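Local atomic coordinates of putative type 11 methyltransferase (Sulfolobus solfataricus, PDB entry 3I9F), a protein that is probably an S-adenosylmethionine-dependent methyltransferase and binds zinc ions in the crystal. Residues B[41-47]-B[62-68]; B[110-115]-B[127-133]. The contacts are given in a common frame with arbitrary orientation. Numbering follows the deposited sequence.

Contact 1: B[41-47]-B[62-68]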
loop_
_atom_site.group_PDB
_atom_site.type_symbol
_atom_site.label_atom_id
_atom_site.label_comp_id
_atom_site.label_asym_id
_atom_site.label_seq_id
_atom_site.Cartn_x
_atom_site.Cartn_y
_atom_site.Cartn_z
ATOM N N LYS B 41 0.073 4.597 11.255
ATOM C CA LYS B 41 -0.198 4.487 9.813
ATOM C C LYS B 41 -1.681 4.586 9.553
ATOM O O LYS B 41 -2.468 4.065 10.311
ATOM C CB LYS B 41 0.218 3.141 9.259
ATOM C CG LYS B 41 1.684 2.952 8.993
ATOM C CD LYS B 41 1.927 1.598 8.289
ATOM C CE LYS B 41 3.419 1.303 8.177
ATOM N NZ LYS B 41 3.645 -0.134 8.487
ATOM N N LEU B 42 -2.053 5.205 8.442
ATOM C CA LEU B 42 -3.444 5.307 8.048
ATOM C C LEU B 42 -3.609 4.741 6.651
ATOM O O LEU B 42 -2.994 5.243 5.688
ATOM C CB LEU B 42 -3.937 6.754 8.081
ATOM C CG LEU B 42 -5.402 6.995 7.721
ATOM C CD1 LEU B 42 -6.366 6.030 8.401
ATOM C CD2 LEU B 42 -5.755 8.426 8.105
ATOM N N TYR B 43 -4.438 3.699 6.560
ATOM C CA TYR B 43 -4.831 3.131 5.286
ATOM C C TYR B 43 -6.254 3.571 4.972
ATOM O O TYR B 43 -7.134 3.493 5.839
ATOM C CB TYR B 43 -4.837 1.619 5.357
ATOM C CG TYR B 43 -3.524 0.933 5.571
ATOM C CD1 TYR B 43 -2.672 0.698 4.513
ATOM C CD2 TYR B 43 -3.154 0.448 6.831
ATOM C CE1 TYR B 43 -1.467 0.041 4.687
ATOM C CE2 TYR B 43 -1.967 -0.233 7.005
ATOM C CZ TYR B 43 -1.125 -0.433 5.924
ATOM O OH TYR B 43 0.084 -1.089 6.070
ATOM N N CYS B 44 -6.483 4.013 3.746
ATOM C CA CYS B 44 -7.811 4.260 3.218
ATOM C C CYS B 44 -8.130 3.285 2.091
ATOM O O CYS B 44 -7.453 3.276 1.064
ATOM C CB CYS B 44 -7.870 5.653 2.649
ATOM S SG CYS B 44 -7.819 6.896 3.924
ATOM N N ILE B 45 -9.173 2.493 2.288
ATOM C CA ILE B 45 -9.646 1.540 1.288
ATOM C C ILE B 45 -10.969 1.975 0.641
ATOM O O ILE B 45 -11.939 2.280 1.315
ATOM C CB ILE B 45 -9.877 0.143 1.907
ATOM C CG1 ILE B 45 -8.652 -0.255 2.734
ATOM C CG2 ILE B 45 -10.229 -0.853 0.808
ATOM C CD1 ILE B 45 -8.535 -1.683 3.084
ATOM N N ASP B 46 -11.006 1.996 -0.672
ATOM C CA ASP B 46 -12.263 2.157 -1.366
ATOM C C ASP B 46 -12.156 1.629 -2.788
ATOM O O ASP B 46 -11.161 1.820 -3.480
ATOM C CB ASP B 46 -12.758 3.626 -1.343
ATOM C CG ASP B 46 -14.308 3.743 -1.464
ATOM O OD1 ASP B 46 -14.927 4.426 -0.607
ATOM O OD2 ASP B 46 -14.918 3.130 -2.401
ATOM N N ILE B 47 -13.199 0.923 -3.189
ATOM C CA ILE B 47 -13.347 0.454 -4.548
ATOM C C ILE B 47 -13.460 1.630 -5.533
ATOM O O ILE B 47 -13.001 1.546 -6.641
ATOM C CB ILE B 47 -14.574 -0.452 -4.674
ATOM C CG1 ILE B 47 -14.662 -1.002 -6.102
ATOM C CG2 ILE B 47 -15.855 0.317 -4.306
ATOM C CD1 ILE B 47 -15.372 -2.306 -6.202
ATOM N N VAL B 62 -1.362 9.252 3.750
ATOM C CA VAL B 62 -2.373 8.182 3.722
ATOM C C VAL B 62 -1.966 7.102 2.702
ATOM O O VAL B 62 -1.460 7.399 1.615
ATOM C CB VAL B 62 -3.791 8.734 3.427
ATOM C CG1 VAL B 62 -4.742 7.608 3.179
ATOM C CG2 VAL B 62 -4.284 9.519 4.595
ATOM N N ILE B 63 -2.113 5.848 3.084
ATOM C CA ILE B 63 -1.883 4.790 2.109
ATOM C C ILE B 63 -3.251 4.380 1.517
ATOM O O ILE B 63 -4.063 3.820 2.196
ATOM C CB ILE B 63 -1.159 3.611 2.729
ATOM C CG1 ILE B 63 0.173 4.066 3.350
ATOM C CG2 ILE B 63 -0.943 2.524 1.656
ATOM C CD1 ILE B 63 0.942 2.926 4.177
ATOM N N THR B 64 -3.488 4.722 0.265
ATOM C CA THR B 64 -4.756 4.434 -0.425
ATOM C C THR B 64 -4.690 3.071 -1.116
ATOM O O THR B 64 -3.749 2.802 -1.808
ATOM C CB THR B 64 -5.107 5.490 -1.503
ATOM O OG1 THR B 64 -4.016 5.637 -2.414
ATOM C CG2 THR B 64 -5.418 6.841 -0.893
ATOM N N LEU B 65 -5.696 2.223 -0.905
ATOM C CA LEU B 65 -5.738 0.908 -1.481
ATOM C C LEU B 65 -7.111 0.645 -2.063
ATOM O O LEU B 65 -8.117 1.039 -1.476
ATOM C CB LEU B 65 -5.438 -0.145 -0.427
ATOM C CG LEU B 65 -4.081 -0.110 0.267
ATOM C CD1 LEU B 65 -4.058 -1.163 1.387
ATOM C CD2 LEU B 65 -2.876 -0.320 -0.706
ATOM N N SER B 66 -7.152 -0.075 -3.187
ATOM C CA SER B 66 -8.425 -0.525 -3.774
ATOM C C SER B 66 -9.045 -1.637 -2.945
ATOM O O SER B 66 -10.209 -1.912 -3.075
ATOM C CB SER B 66 -8.230 -1.029 -5.210
ATOM O OG SER B 66 -7.549 -2.275 -5.237
ATOM N N ASP B 67 -8.272 -2.213 -2.033
ATOM C CA ASP B 67 -8.601 -3.454 -1.412
ATOM C C ASP B 67 -7.554 -3.718 -0.293
ATOM O O ASP B 67 -6.444 -3.228 -0.361
ATOM C CB ASP B 67 -8.460 -4.493 -2.531
ATOM C CG ASP B 67 -8.680 -5.868 -2.067
ATOM O OD1 ASP B 67 -9.866 -6.281 -2.006
ATOM O OD2 ASP B 67 -7.684 -6.528 -1.737
ATOM N N PRO B 68 -7.874 -4.532 0.706
ATOM C CA PRO B 68 -6.934 -4.720 1.790
ATOM C C PRO B 68 -5.839 -5.780 1.587
ATOM O O PRO B 68 -5.031 -6.006 2.479
ATOM C CB PRO B 68 -7.837 -5.097 2.950
ATOM C CG PRO B 68 -8.902 -5.876 2.301
ATOM C CD PRO B 68 -9.173 -5.108 1.019
#

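Contact 2: B[110-115]-B[127-133]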
loop_
_atom_site.group_PDB
_atom_site.type_symbol
_atom_site.label_atom_id
_atom_site.label_comp_id
_atom_site.label_asym_id
_atom_site.label_seq_id
_atom_site.Cartn_x
_atom_site.Cartn_y
_atom_site.Cartn_z
ATOM N N ILE B 110 -17.782 0.293 14.175
ATOM C CA ILE B 110 -18.893 0.471 13.252
ATOM C C ILE B 110 -19.672 1.738 13.550
ATOM O O ILE B 110 -20.117 1.939 14.668
ATOM C CB ILE B 110 -19.926 -0.696 13.345
ATOM C CG1 ILE B 110 -19.258 -2.064 13.123
ATOM C CG2 ILE B 110 -21.102 -0.477 12.372
ATOM C CD1 ILE B 110 -18.246 -2.102 12.037
ATOM N N ILE B 111 -19.833 2.582 12.537
ATOM C CA ILE B 111 -20.840 3.626 12.526
ATOM C C ILE B 111 -21.736 3.393 11.327
ATOM O O ILE B 111 -21.251 3.166 10.231
ATOM C CB ILE B 111 -20.214 5.018 12.418
ATOM C CG1 ILE B 111 -19.299 5.265 13.638
ATOM C CG2 ILE B 111 -21.294 6.081 12.364
ATOM C CD1 ILE B 111 -18.351 6.456 13.470
ATOM N N ASP B 112 -23.046 3.411 11.535
ATOM C CA ASP B 112 -23.990 3.301 10.456
ATOM C C ASP B 112 -25.312 3.880 10.884
ATOM O O ASP B 112 -25.548 4.090 12.077
ATOM C CB ASP B 112 -24.199 1.833 10.031
ATOM C CG ASP B 112 -24.480 1.684 8.526
ATOM O OD1 ASP B 112 -24.703 2.719 7.849
ATOM O OD2 ASP B 112 -24.448 0.537 7.999
ATOM N N TRP B 113 -26.165 4.086 9.882
ATOM C CA TRP B 113 -27.489 4.640 10.014
ATOM C C TRP B 113 -28.455 3.734 10.744
ATOM O O TRP B 113 -28.403 2.542 10.571
ATOM C CB TRP B 113 -28.041 4.904 8.631
ATOM C CG TRP B 113 -27.355 6.002 7.898
ATOM C CD1 TRP B 113 -26.286 5.884 7.072
ATOM C CD2 TRP B 113 -27.686 7.393 7.928
ATOM N NE1 TRP B 113 -25.935 7.116 6.564
ATOM C CE2 TRP B 113 -26.773 8.062 7.074
ATOM C CE3 TRP B 113 -28.683 8.132 8.555
ATOM C CZ2 TRP B 113 -26.832 9.437 6.831
ATOM C CZ3 TRP B 113 -28.738 9.518 8.330
ATOM C CH2 TRP B 113 -27.816 10.149 7.484
ATOM N N ARG B 114 -29.355 4.279 11.556
ATOM C CA ARG B 114 -30.302 3.405 12.246
ATOM C C ARG B 114 -31.256 2.833 11.193
ATOM O O ARG B 114 -31.532 3.472 10.184
ATOM C CB ARG B 114 -31.082 4.113 13.343
ATOM C CG ARG B 114 -30.225 4.814 14.363
ATOM C CD ARG B 114 -31.060 5.333 15.522
ATOM N NE ARG B 114 -30.475 6.512 16.176
ATOM C CZ ARG B 114 -29.605 6.499 17.209
ATOM N NH1 ARG B 114 -29.147 5.346 17.742
ATOM N NH2 ARG B 114 -29.174 7.664 17.724
ATOM N N LYS B 115 -31.756 1.639 11.476
ATOM C CA LYS B 115 -32.622 0.903 10.590
ATOM C C LYS B 115 -34.082 1.279 10.860
ATOM O O LYS B 115 -34.887 0.462 11.289
ATOM C CB LYS B 115 -32.370 -0.589 10.818
ATOM C CG LYS B 115 -32.947 -1.531 9.758
ATOM C CD LYS B 115 -32.757 -2.974 10.197
ATOM C CE LYS B 115 -32.803 -3.974 9.061
ATOM N NZ LYS B 115 -32.777 -5.396 9.600
ATOM N N ARG B 127 -30.187 -0.783 4.819
ATOM C CA ARG B 127 -29.632 -0.490 6.150
ATOM C C ARG B 127 -29.564 -1.691 7.039
ATOM O O ARG B 127 -30.419 -2.563 6.966
ATOM C CB ARG B 127 -30.494 0.533 6.892
ATOM C CG ARG B 127 -30.467 1.892 6.292
ATOM C CD ARG B 127 -31.131 2.929 7.149
ATOM N NE ARG B 127 -31.311 4.161 6.406
ATOM C CZ ARG B 127 -31.590 5.359 6.923
ATOM N NH1 ARG B 127 -31.703 5.533 8.216
ATOM N NH2 ARG B 127 -31.710 6.394 6.118
ATOM N N MET B 128 -28.600 -1.650 7.948
ATOM C CA MET B 128 -28.324 -2.705 8.894
ATOM C C MET B 128 -28.246 -2.158 10.324
ATOM O O MET B 128 -27.561 -1.163 10.574
ATOM C CB MET B 128 -26.974 -3.366 8.564
ATOM C CG MET B 128 -26.889 -4.155 7.216
ATOM S SD MET B 128 -25.208 -4.659 6.761
ATOM C CE MET B 128 -24.673 -5.212 8.358
ATOM N N ASP B 129 -28.876 -2.852 11.277
ATOM C CA ASP B 129 -28.750 -2.515 12.692
ATOM C C ASP B 129 -27.668 -3.351 13.342
ATOM O O ASP B 129 -27.037 -4.190 12.689
ATOM C CB ASP B 129 -30.072 -2.720 13.423
ATOM C CG ASP B 129 -30.616 -4.115 13.244
ATOM O OD1 ASP B 129 -29.794 -5.051 13.047
ATOM O OD2 ASP B 129 -31.854 -4.287 13.285
ATOM N N GLU B 130 -27.431 -3.101 14.632
ATOM C CA GLU B 130 -26.527 -3.921 15.429
ATOM C C GLU B 130 -26.689 -5.396 15.151
ATOM O O GLU B 130 -25.724 -6.110 14.895
ATOM C CB GLU B 130 -26.787 -3.737 16.920
ATOM C CG GLU B 130 -25.725 -4.437 17.776
ATOM C CD GLU B 130 -25.805 -4.140 19.275
ATOM O OE1 GLU B 130 -26.056 -2.969 19.654
ATOM O OE2 GLU B 130 -25.597 -5.100 20.057
ATOM N N LYS B 131 -27.914 -5.876 15.239
ATOM C CA LYS B 131 -28.107 -7.307 15.141
ATOM C C LYS B 131 -27.595 -7.803 13.770
ATOM O O LYS B 131 -26.951 -8.828 13.689
ATOM C CB LYS B 131 -29.561 -7.668 15.402
ATOM C CG LYS B 131 -29.798 -9.167 15.411
ATOM C CD LYS B 131 -31.280 -9.520 15.620
ATOM C CE LYS B 131 -31.475 -11.051 15.781
ATOM N NZ LYS B 131 -30.390 -11.749 16.578
ATOM N N ASP B 132 -27.867 -7.043 12.710
ATOM C CA ASP B 132 -27.374 -7.384 11.363
ATOM C C ASP B 132 -25.853 -7.386 11.309
ATOM O O ASP B 132 -25.252 -8.265 10.710
ATOM C CB ASP B 132 -27.947 -6.434 10.301
ATOM C CG ASP B 132 -29.473 -6.544 10.169
ATOM O OD1 ASP B 132 -29.985 -7.704 10.124
ATOM O OD2 ASP B 132 -30.154 -5.486 10.101
ATOM N N TYR B 133 -25.236 -6.407 11.959
ATOM C CA TYR B 133 -23.813 -6.309 11.964
ATOM C C TYR B 133 -23.244 -7.541 12.627
ATOM O O TYR B 133 -22.319 -8.146 12.095
ATOM C CB TYR B 133 -23.320 -4.997 12.587
ATOM C CG TYR B 133 -23.111 -3.896 11.550
ATOM C CD1 TYR B 133 -24.075 -2.958 11.294
ATOM C CD2 TYR B 133 -21.942 -3.814 10.825
ATOM C CE1 TYR B 133 -23.887 -1.976 10.365
ATOM C CE2 TYR B 133 -21.745 -2.827 9.899
ATOM C CZ TYR B 133 -22.734 -1.922 9.665
ATOM O OH TYR B 133 -22.556 -0.942 8.699
HETATM O O HOH W 1 -20.532 0.646 8.317
#

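Contact 1: B[41-47]-B[62-68]
Two parallel strands, 42-45 and 63-65, pair here through four backbone hydrogen bonds. The amide of Ile63 gives its proton to the carbonyl of Leu42 (N to O 2.8 Å). Cys44 N then donates to Ile63 O at 2.9 Å. Leu65 N returns to Cys44 O at 2.8 Å, and Asp46 N closes the ladder on Leu65 O at 3.1 Å. Thus Ile63 and Leu65 each use both amide and carbonyl toward segment 41-47. The carbonyls also receive CA-H...O contacts, such as Ile45 CA to Leu65 O at 3.2 Å. Tyr43 and Ile45 turn their backbone polar groups the other way, to Ile21, Asp23 and Gly25, so strand 42-45 is bonded along both edges.

Three polar side chains, Asp46, Ser66 and Asp67, have partners outside the pair. The Asp46 carboxylate accepts from the amides of Gly27 and Asn48. Asp67 accepts from Lys69 N, and Ser66 OG bonds Glu70 of the second subunit.

Tyr43, Ile45, Ile63 and Leu65 share one face, where Tyr43 CD1 lies 3.7 Å from Ile63 CB. Ile45 CD1 reaches Pro68 CB at 3.5 Å. On the other face Cys44 SG meets Val62 CG1 at 3.2 Å.

The pair belongs to the beta-alpha-beta unit 39-45, 49-58, 63-65 of a Rossmann-like methyltransferase fold. Helix 49-58 packs on the Cys44 and Thr64 face through Val55, beside helix 32-36. Strand 19-24 flanks strand 39-45, while strand 63-65 ends the sheet within the chain and Ile63 meets Ile63 of the second subunit.

Contact 2: B[110-115]-B[127-133]
Tyr133 lies with its ring over the end of strand 106-113. With chi1 at -93°, between the usual wells, it presents its ring face to Ile110 and its OH to Asp112. Ile110, in the mm rotamer, sets CG2 3.5 Å from the ring centroid of Tyr133, a CH-pi contact. At the ring edge, Tyr133 OH donates to Asp112 OD2 at 2.5 Å. Asp112, with chi1 at -147°, holds OD2 there while its OD1 accepts from Trp113 N at 2.9 Å. OD2 has a second partner in His86. A water donates to both Tyr133 OH (2.6 Å) and Ile111 O (3.2 Å).

The helix that carries Tyr133 starts with a capping box. Asp129, chi1 p, is the N-cap and its OD1 accepts from Asp132 N at 2.8 Å. Asp132, chi1 m, accepts from Asp129 N through OD2 at 3.2 Å.

Lys115 is extended, all four chi angles t. This carries NZ to Asp132 OD2 at 2.7 Å, a salt bridge, with a long one to Asp129 OD2 at 4.0 Å. Arg127 is m at chi1 and then extended. Its NH1 donates to Arg114 O at 2.9 Å, and Trp113 CB lies over one guanidinium face. NH2 of Arg127 binds the carbonyls of Pro122 and Ile120 in the intervening loop.

In the fold
After helix 10-14, strand 19-24 is the first strand, and strand 39-45 is laid beside it. Contact 1 then closes the loop that runs through helix 49-58, bringing strand 63-65 to one border of the sheet. The chain next crosses to the far side of strand 19-24 with strand 76-82. After helix 91-101 it forms strand 106-113. Contact 2 closes the following loop, which has no helix or strand, and sets helix 130-136 against strand 106-113. The last strands, 140-146 and 152-159, complete the sheet. The two contacts follow in series and neither nest nor cross. The centres of contact 1 and contact 2 are about 23 Å apart, on opposite sides of the chain's centre, and one sheet connects them.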